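Local coordinates for protein NAD_Gly3P_dh, NAD-dependent glycerol-3-phosphate dehydrogenase (Streptosporangium roseum, PDB 5OCM) that binds NADP(H) and probably works as an imine reductase, using the cofactor's hydride to turn imines into amines, at residues A[2-7]-A[28-33]; A[52-57]-A[78-83]; A[131-136]-A[150-155]. All blocks are in the same frame, centred on the assembly; numbering follows the deposited sequence.

From the N terminus, contact 1 (2-7 with 28-33) closes the first loop, spanned by helix 13-24, and pairs two neighbouring strands of the Rossmann sheet. Contact 2 (52-57 with 78-83) opens after it and joins helix 53-58 to the turn after helix 70-77. Contact 3 (131-136 with 150-155) comes last, closing the loop that holds helix 139-149 at the sheet's far edge, where strand 155-160 is outermost in this chain. The three follow in series, none enclosing or crossing another. Contacts 1 and 2 touch: Thr-7 OG1 meets Ala-56 O, and the Trp-32 side chain packs on helix 53-58. Contact 3 stands apart, its centre about 19 Å from contact 1's and about 25 Å from contact 2's.

Contact 1 of 3, residues A[2-7]-A[28-33]; sequences RDTDVT and ATTVWN. With NAP (NADP nicotinamide-adenine-dinucleotide phosphate), chain G.
This is a buried parallel strand pairing at the start of the nucleotide-binding domain, where strand 6-9 lies beside strand 29-32. Its register, Val-6 with Thr-29 and Thr-7 with Thr-30, is marked by Val-6 N on Ala-28 O and Thr-30 N on Val-6 O (3.0 Å, in the carbonyl plane), with Thr-30 pairing on to Val-8. Just before strand 29-32, Ala-28 O is gripped twice: Val-6 N comes nearly along the C=O axis, while Asp-5 N, at 2.8 Å, lies above the carbonyl plane. In return, Ala-28 N donates to Asp-5 OD2 at 2.9 Å, from above the carboxylate plane. Thr-4 holds OG1 in the crowded position between backbone N and carbonyl carbon (chi1 49°), in a 2.7 Å hydrogen bond with Thr-30 OG1, the side chains crossing at about a right angle. Ser-60 OG also bonds Thr-4 OG1, and a water links Thr-30 OG1 to Arg-2 O. Past the strand, Asn-33 OD1 accepts from the adenosine ribose hydroxyl O3B of NADP at 2.6 Å and from Leu-11 N; ND2 reaches phosphate oxygen O1X at 2.8 Å, almost straight (172°). An alanine here would remove both cofactor bonds and would probably weaken the hold on the ribose and its phosphate. Strand 6-9, helix 13-24 and strand 29-32 form the first beta-alpha-beta unit of a Rossmann fold, whose second strand ends, through Asn-33, in the NADP site.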
loop_
_atom_site.group_PDB
_atom_site.type_symbol
_atom_site.label_atom_id
_atom_site.label_comp_id
_atom_site.label_asym_id
_atom_site.label_seq_id
_atom_site.Cartn_x
_atom_site.Cartn_y
_atom_site.Cartn_z
ATOM N N ARG A 2 -18.962 20.627 -36.523
ATOM C CA ARG A 2 -19.615 21.069 -35.223
ATOM C C ARG A 2 -18.570 21.754 -34.293
ATOM O O ARG A 2 -17.500 21.205 -34.074
ATOM C CB ARG A 2 -20.291 19.867 -34.498
ATOM N N ASP A 3 -18.922 22.836 -33.632
ATOM C CA ASP A 3 -18.056 23.431 -32.560
ATOM C C ASP A 3 -18.387 22.696 -31.255
ATOM O O ASP A 3 -19.557 22.485 -30.959
ATOM C CB ASP A 3 -18.358 24.900 -32.323
ATOM C CG ASP A 3 -17.964 25.797 -33.463
ATOM O OD1 ASP A 3 -16.956 25.518 -34.142
ATOM O OD2 ASP A 3 -18.662 26.828 -33.624
ATOM N N THR A 4 -17.359 22.295 -30.518
ATOM C CA THR A 4 -17.542 21.536 -29.318
ATOM C C THR A 4 -16.739 22.177 -28.200
ATOM O O THR A 4 -15.979 23.070 -28.419
ATOM C CB THR A 4 -17.171 20.039 -29.530
ATOM O OG1 THR A 4 -15.894 19.909 -30.173
ATOM C CG2 THR A 4 -18.195 19.325 -30.395
ATOM N N ASP A 5 -16.944 21.705 -26.987
ATOM C CA ASP A 5 -16.303 22.264 -25.793
ATOM C C ASP A 5 -14.939 21.633 -25.514
ATOM O O ASP A 5 -14.058 22.289 -24.982
ATOM C CB ASP A 5 -17.209 22.036 -24.568
ATOM C CG ASP A 5 -18.562 22.689 -24.709
ATOM O OD1 ASP A 5 -18.630 23.828 -25.121
ATOM O OD2 ASP A 5 -19.562 22.044 -24.424
ATOM N N VAL A 6 -14.800 20.340 -25.854
ATOM C CA VAL A 6 -13.607 19.583 -25.540
ATOM C C VAL A 6 -13.382 18.500 -26.589
ATOM O O VAL A 6 -14.322 17.926 -27.092
ATOM C CB VAL A 6 -13.651 19.041 -24.074
ATOM C CG1 VAL A 6 -14.749 18.092 -23.916
ATOM C CG2 VAL A 6 -12.354 18.345 -23.707
ATOM N N THR A 7 -12.129 18.308 -26.969
ATOM C CA THR A 7 -11.655 17.252 -27.861
ATOM C C THR A 7 -10.794 16.246 -27.066
ATOM O O THR A 7 -9.978 16.662 -26.247
ATOM C CB THR A 7 -10.848 17.839 -29.027
ATOM O OG1 THR A 7 -11.778 18.539 -29.902
ATOM C CG2 THR A 7 -10.141 16.749 -29.818
ATOM N N ALA A 28 -20.121 19.250 -24.922
ATOM C CA ALA A 28 -20.008 18.859 -26.313
ATOM C C ALA A 28 -18.594 18.358 -26.572
ATOM O O ALA A 28 -17.635 19.099 -26.313
ATOM C CB ALA A 28 -20.355 20.017 -27.236
ATOM N N THR A 29 -18.490 17.145 -27.068
ATOM C CA THR A 29 -17.231 16.438 -27.126
ATOM C C THR A 29 -16.961 15.894 -28.516
ATOM O O THR A 29 -17.768 15.145 -29.080
ATOM C CB THR A 29 -17.209 15.278 -26.084
ATOM O OG1 THR A 29 -17.506 15.809 -24.803
ATOM C CG2 THR A 29 -15.890 14.634 -26.054
ATOM N N THR A 30 -15.801 16.248 -29.067
ATOM C CA THR A 30 -15.286 15.672 -30.303
ATOM C C THR A 30 -14.177 14.662 -29.961
ATOM O O THR A 30 -13.348 14.898 -29.065
ATOM C CB THR A 30 -14.726 16.744 -31.234
ATOM O OG1 THR A 30 -15.808 17.620 -31.637
ATOM C CG2 THR A 30 -14.080 16.162 -32.468
ATOM N N VAL A 31 -14.191 13.505 -30.617
ATOM C CA VAL A 31 -13.206 12.483 -30.418
ATOM C C VAL A 31 -12.504 12.035 -31.690
ATOM O O VAL A 31 -13.041 12.137 -32.779
ATOM C CB VAL A 31 -13.826 11.244 -29.724
ATOM C CG1 VAL A 31 -14.505 11.646 -28.410
ATOM C CG2 VAL A 31 -14.797 10.539 -30.620
ATOM N N TRP A 32 -11.289 11.496 -31.533
ATOM C CA TRP A 32 -10.507 10.950 -32.637
ATOM C C TRP A 32 -9.569 9.903 -32.083
ATOM O O TRP A 32 -9.059 10.018 -30.953
ATOM C CB TRP A 32 -9.694 12.038 -33.346
ATOM C CG TRP A 32 -8.736 11.482 -34.369
ATOM C CD1 TRP A 32 -8.996 11.151 -35.686
ATOM C CD2 TRP A 32 -7.366 11.133 -34.160
ATOM N NE1 TRP A 32 -7.896 10.646 -36.290
ATOM C CE2 TRP A 32 -6.868 10.610 -35.385
ATOM C CE3 TRP A 32 -6.519 11.171 -33.051
ATOM C CZ2 TRP A 32 -5.547 10.180 -35.543
ATOM C CZ3 TRP A 32 -5.184 10.726 -33.213
ATOM C CH2 TRP A 32 -4.728 10.262 -34.442
ATOM N N ASN A 33 -9.314 8.879 -32.888
ATOM C CA ASN A 33 -8.347 7.812 -32.594
ATOM C C ASN A 33 -7.641 7.446 -33.885
ATOM O O ASN A 33 -8.270 7.467 -34.957
ATOM C CB ASN A 33 -9.068 6.580 -32.063
ATOM C CG ASN A 33 -8.101 5.563 -31.458
ATOM O OD1 ASN A 33 -7.329 5.918 -30.513
ATOM N ND2 ASN A 33 -8.095 4.320 -32.008
HETATM P PA NAP G . -4.379 1.746 -24.618
HETATM O O1A NAP G . -5.727 1.056 -24.418
HETATM O O2A NAP G . -3.349 0.775 -24.972
HETATM O O5B NAP G . -4.455 2.948 -25.723
HETATM C C5B NAP G . -3.263 3.415 -26.345
HETATM C C4B NAP G . -3.751 4.561 -27.199
HETATM O O4B NAP G . -2.674 5.273 -27.783
HETATM C C3B NAP G . -4.704 4.144 -28.364
HETATM O O3B NAP G . -5.753 5.121 -28.561
HETATM C C2B NAP G . -3.723 4.138 -29.554
HETATM O O2B NAP G . -4.347 4.208 -30.850
HETATM C C1B NAP G . -2.879 5.338 -29.218
HETATM N N9A NAP G . -1.605 5.372 -29.911
HETATM C C8A NAP G . -0.528 4.601 -29.732
HETATM N N7A NAP G . 0.456 4.945 -30.549
HETATM C C5A NAP G . -0.015 5.971 -31.286
HETATM C C6A NAP G . 0.513 6.816 -32.341
HETATM N N6A NAP G . 1.809 6.616 -32.800
HETATM N N1A NAP G . -0.311 7.718 -32.918
HETATM C C2A NAP G . -1.575 7.920 -32.488
HETATM N N3A NAP G . -2.137 7.202 -31.494
HETATM C C4A NAP G . -1.379 6.251 -30.892
HETATM O O3 NAP G . -3.822 2.490 -23.340
HETATM P PN NAP G . -4.770 3.200 -22.200
HETATM O O1N NAP G . -4.961 2.257 -21.083
HETATM O O2N NAP G . -5.875 4.039 -22.862
HETATM O O5D NAP G . -3.587 4.178 -21.697
HETATM C C5D NAP G . -3.404 5.428 -22.368
HETATM C C4D NAP G . -2.509 6.273 -21.485
HETATM O O4D NAP G . -3.214 6.501 -20.191
HETATM C C3D NAP G . -1.148 5.589 -21.246
HETATM O O3D NAP G . -0.088 6.562 -21.212
HETATM C C2D NAP G . -1.387 4.981 -19.853
HETATM O O2D NAP G . -0.212 4.706 -19.074
HETATM C C1D NAP G . -2.303 6.063 -19.220
HETATM N N1N NAP G . -3.092 5.573 -18.107
HETATM C C2N NAP G . -3.908 4.548 -18.250
HETATM C C3N NAP G . -4.649 4.057 -17.158
HETATM C C7N NAP G . -5.525 2.865 -17.232
HETATM O O7N NAP G . -5.990 2.479 -16.138
HETATM N N7N NAP G . -5.757 2.277 -18.373
HETATM C C4N NAP G . -4.561 4.714 -15.920
HETATM C C5N NAP G . -3.771 5.857 -15.848
HETATM C C6N NAP G . -3.056 6.251 -16.966
HETATM P P2B NAP G . -4.844 2.857 -31.560
HETATM O O1X NAP G . -6.174 2.554 -30.954
HETATM O O2X NAP G . -4.803 3.298 -32.983
HETATM O O3X NAP G . -3.697 1.864 -31.358
HETATM O O HOH W 1 -16.657 18.591 -34.064
#

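Contact 2 of 3, residues A[52-57]-A[78-83]; sequences SARDAA and DPLGDV
The first turn of helix 53-58 lies against the turn after helix 70-77, with CA atoms 6.4 Å apart at Arg-54 and Leu-80 and 6.9 Å at Ala-57 and Val-83. The helix is started by Ser-52 at the N-cap, whose OG accepts from Asp-55 N at 3.0 Å along a nearly straight bond (165°). Between the segments the contact is apolar, apart from the guanidinium laid on a valine methyl. Leu-80 sends CD2 to Arg-54 CA at 3.6 Å, while its CD1 faces the methyls of Ala-53 and Ala-57 more loosely. In the Rossmann domain this joins the helix ahead of strand 62-65 to the connection leading into strand 88-91, beside the layer where Ala-53 and Ala-56 meet Trp-32. Val-83 divides its branches: CG1, anti to the backbone N, packs on Ala-57 CB at 3.8 Å, and CG2 turns to Arg-54. The arginine runs out with CG anti to its own N (chi1 -177°), then bends at chi3, so that one guanidinium face meets Val-83 CG2, 3.9 Å above the Arg-54 plane and over its centre. Arg-54 NH2 also forms a salt bridge with Glu-58, one helical turn on.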
loop_
_atom_site.group_PDB
_atom_site.type_symbol
_atom_site.label_atom_id
_atom_site.label_comp_id
_atom_site.label_asym_id
_atom_site.label_seq_id
_atom_site.Cartn_x
_atom_site.Cartn_y
_atom_site.Cartn_z
ATOM N N SER A 52 -10.086 13.197 -38.698
ATOM C CA SER A 52 -8.661 13.344 -38.552
ATOM C C SER A 52 -8.328 14.038 -37.250
ATOM O O SER A 52 -9.166 14.724 -36.693
ATOM C CB SER A 52 -8.101 14.133 -39.734
ATOM O OG SER A 52 -8.475 15.492 -39.594
ATOM N N ALA A 53 -7.091 13.866 -36.775
ATOM C CA ALA A 53 -6.659 14.536 -35.570
ATOM C C ALA A 53 -6.718 16.039 -35.754
ATOM O O ALA A 53 -7.060 16.766 -34.852
ATOM C CB ALA A 53 -5.242 14.109 -35.199
ATOM N N ARG A 54 -6.355 16.509 -36.966
ATOM C CA ARG A 54 -6.399 17.951 -37.201
ATOM C C ARG A 54 -7.832 18.497 -37.091
ATOM O O ARG A 54 -8.056 19.524 -36.469
ATOM C CB ARG A 54 -5.836 18.223 -38.618
ATOM C CG ARG A 54 -5.735 19.688 -39.017
ATOM C CD ARG A 54 -5.583 19.778 -40.572
ATOM N NE ARG A 54 -4.702 20.865 -40.892
ATOM C CZ ARG A 54 -5.077 22.117 -41.098
ATOM N NH1 ARG A 54 -4.155 23.029 -41.387
ATOM N NH2 ARG A 54 -6.377 22.465 -41.054
ATOM N N ASP A 55 -8.795 17.805 -37.699
ATOM C CA ASP A 55 -10.204 18.220 -37.597
ATOM C C ASP A 55 -10.677 18.213 -36.118
ATOM O O ASP A 55 -11.424 19.080 -35.658
ATOM C CB ASP A 55 -11.100 17.237 -38.358
ATOM C CG ASP A 55 -11.091 17.425 -39.901
ATOM O OD1 ASP A 55 -10.485 18.415 -40.400
ATOM O OD2 ASP A 55 -11.736 16.577 -40.531
ATOM N N ALA A 56 -10.239 17.199 -35.371
ATOM C CA ALA A 56 -10.635 17.083 -33.973
ATOM C C ALA A 56 -10.096 18.244 -33.148
ATOM O O ALA A 56 -10.828 18.881 -32.372
ATOM C CB ALA A 56 -10.189 15.766 -33.438
ATOM N N ALA A 57 -8.821 18.578 -33.369
ATOM C CA ALA A 57 -8.182 19.653 -32.662
ATOM C C ALA A 57 -8.843 21.005 -32.959
ATOM O O ALA A 57 -9.035 21.816 -32.039
ATOM C CB ALA A 57 -6.698 19.701 -32.959
ATOM N N ASP A 78 2.929 16.856 -33.456
ATOM C CA ASP A 78 3.929 17.588 -34.285
ATOM C C ASP A 78 3.288 18.369 -35.463
ATOM O O ASP A 78 3.608 19.507 -35.679
ATOM C CB ASP A 78 5.105 16.717 -34.790
ATOM C CG ASP A 78 6.193 16.424 -33.715
ATOM O OD1 ASP A 78 6.185 17.030 -32.536
ATOM O OD2 ASP A 78 7.001 15.467 -34.061
ATOM N N PRO A 79 2.331 17.764 -36.189
ATOM C CA PRO A 79 1.672 18.530 -37.261
ATOM C C PRO A 79 0.579 19.490 -36.871
ATOM O O PRO A 79 0.107 20.157 -37.743
ATOM C CB PRO A 79 1.061 17.444 -38.170
ATOM C CG PRO A 79 1.196 16.214 -37.491
ATOM C CD PRO A 79 1.930 16.349 -36.220
ATOM N N LEU A 80 0.237 19.594 -35.585
ATOM C CA LEU A 80 -0.858 20.432 -35.113
ATOM C C LEU A 80 -0.395 21.726 -34.470
ATOM O O LEU A 80 -1.170 22.393 -33.829
ATOM C CB LEU A 80 -1.689 19.613 -34.101
ATOM C CG LEU A 80 -2.216 18.257 -34.627
ATOM C CD1 LEU A 80 -3.034 17.578 -33.582
ATOM C CD2 LEU A 80 -3.027 18.449 -35.915
ATOM N N GLY A 81 0.852 22.118 -34.655
ATOM C CA GLY A 81 1.363 23.359 -34.023
ATOM C C GLY A 81 0.637 24.629 -34.373
ATOM O O GLY A 81 0.389 25.492 -33.490
ATOM N N ASP A 82 0.226 24.764 -35.637
ATOM C CA ASP A 82 -0.634 25.882 -36.008
ATOM C C ASP A 82 -2.063 25.766 -35.638
ATOM O O ASP A 82 -2.649 26.715 -35.204
ATOM C CB ASP A 82 -0.478 26.202 -37.535
ATOM C CG ASP A 82 0.834 26.975 -37.805
ATOM O OD1 ASP A 82 1.444 27.596 -36.891
ATOM O OD2 ASP A 82 1.214 27.056 -38.965
ATOM N N VAL A 83 -2.655 24.604 -35.794
ATOM C CA VAL A 83 -4.053 24.403 -35.430
ATOM C C VAL A 83 -4.305 24.669 -33.916
ATOM O O VAL A 83 -5.351 25.082 -33.558
ATOM C CB VAL A 83 -4.388 22.901 -35.790
ATOM C CG1 VAL A 83 -5.763 22.490 -35.309
ATOM C CG2 VAL A 83 -4.268 22.681 -37.297
#

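Contact 3 of 3, residues A[131-136]-A[150-155]; sequences AFLLYS and RSLGAG
Strand 131-136 and the corner at 150-155 belong to a beta-alpha-beta crossover near one end of the nucleotide-binding domain's sheet: the chain leaves the strand, runs through helix 139-149, and turns at Ala-154 into the parallel neighbour, strand 155-160. The touching parts run 87° apart, so between these two segments there is one parallel bridge, Phe-132 with Gly-155; the pairing of the strands continues with Thr-157. Here packing is tightest. Gly-155 N donates to Ala-131 O at 3.0 Å, nearly along the C=O axis, and Leu-133 N completes the bridge with a weak bond to Gly-155 O. That same oxygen, whose placing is less certain, lies in the plane of the Phe-132 ring, at its edge, 3.4 Å from CD1. The closeness shows in the two glycines: a beta carbon on either Gly-153 or Gly-155 would clash with Ala-131 O. The methyl of Ala-131 also sits 3.3 Å from Leu-152 O. Deeper in, Leu-133 and Leu-152 cross at about a right angle, Leu-133 CD2 meeting Leu-152 CB at 3.9 Å, with the Leu-133 chi2 of 92° away from a staggered position. Leu-152 CD1 touches the hydroxyl oxygen of Tyr-135, and helix 13-24 covers this leucine through Leu-18, Ala-21 and Phe-22. Phe-132 and Leu-134 instead pack on Phe-204 of the second subunit. The outer side is looser. Ala-154 points its methyl away from the strand and is partly exposed, and the exposed Arg-150 folds back over the corner without touching strand 131-136. Arg-150 NH1 makes a weak, bent bond to Ala-154 O, 3.0 Å long with 131° at the hydrogen.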
loop_
_atom_site.group_PDB
_atom_site.type_symbol
_atom_site.label_atom_id
_atom_site.label_comp_id
_atom_site.label_asym_id
_atom_site.label_seq_id
_atom_site.Cartn_x
_atom_site.Cartn_y
_atom_site.Cartn_z
ATOM N N ALA A 131 -12.225 9.958 -8.400
ATOM C CA ALA A 131 -11.072 10.022 -9.268
ATOM C C ALA A 131 -10.149 11.130 -8.863
ATOM O O ALA A 131 -10.628 12.239 -8.621
ATOM C CB ALA A 131 -11.509 10.183 -10.706
ATOM N N PHE A 132 -8.845 10.842 -8.904
ATOM C CA PHE A 132 -7.803 11.795 -8.512
ATOM C C PHE A 132 -6.945 12.094 -9.743
ATOM O O PHE A 132 -6.494 11.168 -10.397
ATOM C CB PHE A 132 -7.031 10.925 -7.463
ATOM C CG PHE A 132 -5.891 11.568 -6.766
ATOM C CD1 PHE A 132 -5.889 12.913 -6.470
ATOM C CD2 PHE A 132 -4.849 10.769 -6.274
ATOM C CE1 PHE A 132 -4.837 13.465 -5.750
ATOM C CE2 PHE A 132 -3.783 11.319 -5.619
ATOM C CZ PHE A 132 -3.791 12.641 -5.292
ATOM N N LEU A 133 -6.756 13.373 -10.076
ATOM C CA LEU A 133 -5.935 13.754 -11.226
ATOM C C LEU A 133 -5.077 14.941 -10.843
ATOM O O LEU A 133 -5.532 15.857 -10.133
ATOM C CB LEU A 133 -6.811 14.110 -12.445
ATOM C CG LEU A 133 -7.646 13.000 -13.054
ATOM C CD1 LEU A 133 -9.062 13.008 -12.378
ATOM C CD2 LEU A 133 -7.859 13.203 -14.550
ATOM N N LEU A 134 -3.844 14.950 -11.344
ATOM C CA LEU A 134 -2.835 15.968 -10.950
ATOM C C LEU A 134 -2.462 16.763 -12.192
ATOM O O LEU A 134 -2.271 16.173 -13.240
ATOM C CB LEU A 134 -1.588 15.286 -10.437
ATOM C CG LEU A 134 -1.797 14.240 -9.376
ATOM C CD1 LEU A 134 -0.473 13.622 -8.937
ATOM C CD2 LEU A 134 -2.514 14.828 -8.175
ATOM N N TYR A 135 -2.335 18.087 -12.041
ATOM C CA TYR A 135 -2.009 18.949 -13.192
ATOM C C TYR A 135 -0.850 19.861 -12.825
ATOM O O TYR A 135 -0.759 20.346 -11.680
ATOM C CB TYR A 135 -3.216 19.821 -13.548
ATOM C CG TYR A 135 -4.333 19.051 -14.147
ATOM C CD1 TYR A 135 -5.278 18.417 -13.349
ATOM C CD2 TYR A 135 -4.419 18.866 -15.524
ATOM C CE1 TYR A 135 -6.271 17.626 -13.904
ATOM C CE2 TYR A 135 -5.387 18.090 -16.091
ATOM C CZ TYR A 135 -6.342 17.483 -15.272
ATOM O OH TYR A 135 -7.296 16.686 -15.795
ATOM N N SER A 136 -0.008 20.124 -13.821
ATOM C CA SER A 136 1.041 21.112 -13.697
ATOM C C SER A 136 1.096 21.963 -14.900
ATOM O O SER A 136 0.704 21.552 -16.014
ATOM C CB SER A 136 2.418 20.428 -13.578
ATOM O OG SER A 136 2.387 19.478 -12.578
ATOM N N ARG A 150 -12.769 19.175 -14.068
ATOM C CA ARG A 150 -13.419 18.486 -12.936
ATOM C C ARG A 150 -14.433 17.431 -13.344
ATOM O O ARG A 150 -14.773 16.550 -12.524
ATOM C CB ARG A 150 -14.054 19.477 -11.925
ATOM C CG ARG A 150 -13.009 20.123 -11.015
ATOM C CD ARG A 150 -13.519 21.216 -10.051
ATOM N NE ARG A 150 -14.508 20.565 -9.176
ATOM C CZ ARG A 150 -14.217 19.773 -8.114
ATOM N NH1 ARG A 150 -12.959 19.574 -7.691
ATOM N NH2 ARG A 150 -15.226 19.180 -7.466
ATOM N N SER A 151 -14.902 17.420 -14.594
ATOM C CA SER A 151 -15.723 16.322 -15.072
ATOM C C SER A 151 -15.061 14.965 -14.956
ATOM O O SER A 151 -15.736 13.943 -14.874
ATOM C CB SER A 151 -16.129 16.537 -16.544
ATOM O OG SER A 151 -16.986 17.668 -16.609
ATOM N N LEU A 152 -13.729 14.961 -15.010
ATOM C CA LEU A 152 -12.955 13.713 -14.935
ATOM C C LEU A 152 -12.838 13.197 -13.506
ATOM O O LEU A 152 -12.594 12.014 -13.290
ATOM C CB LEU A 152 -11.592 13.891 -15.527
ATOM C CG LEU A 152 -11.546 14.441 -16.951
ATOM C CD1 LEU A 152 -10.121 14.624 -17.422
ATOM C CD2 LEU A 152 -12.336 13.537 -17.906
ATOM N N GLY A 153 -13.045 14.065 -12.533
ATOM C CA GLY A 153 -12.927 13.694 -11.122
ATOM C C GLY A 153 -12.890 14.847 -10.171
ATOM O O GLY A 153 -12.224 15.857 -10.425
ATOM N N ALA A 154 -13.568 14.678 -9.048
ATOM C CA ALA A 154 -13.558 15.730 -8.027
ATOM C C ALA A 154 -12.206 15.882 -7.359
ATOM O O ALA A 154 -11.942 16.897 -6.782
ATOM C CB ALA A 154 -14.634 15.493 -6.950
ATOM N N GLY A 155 -11.339 14.895 -7.461
ATOM C CA GLY A 155 -9.981 14.961 -6.955
ATOM C C GLY A 155 -8.983 15.608 -7.878
ATOM O O GLY A 155 -7.797 15.439 -7.720
#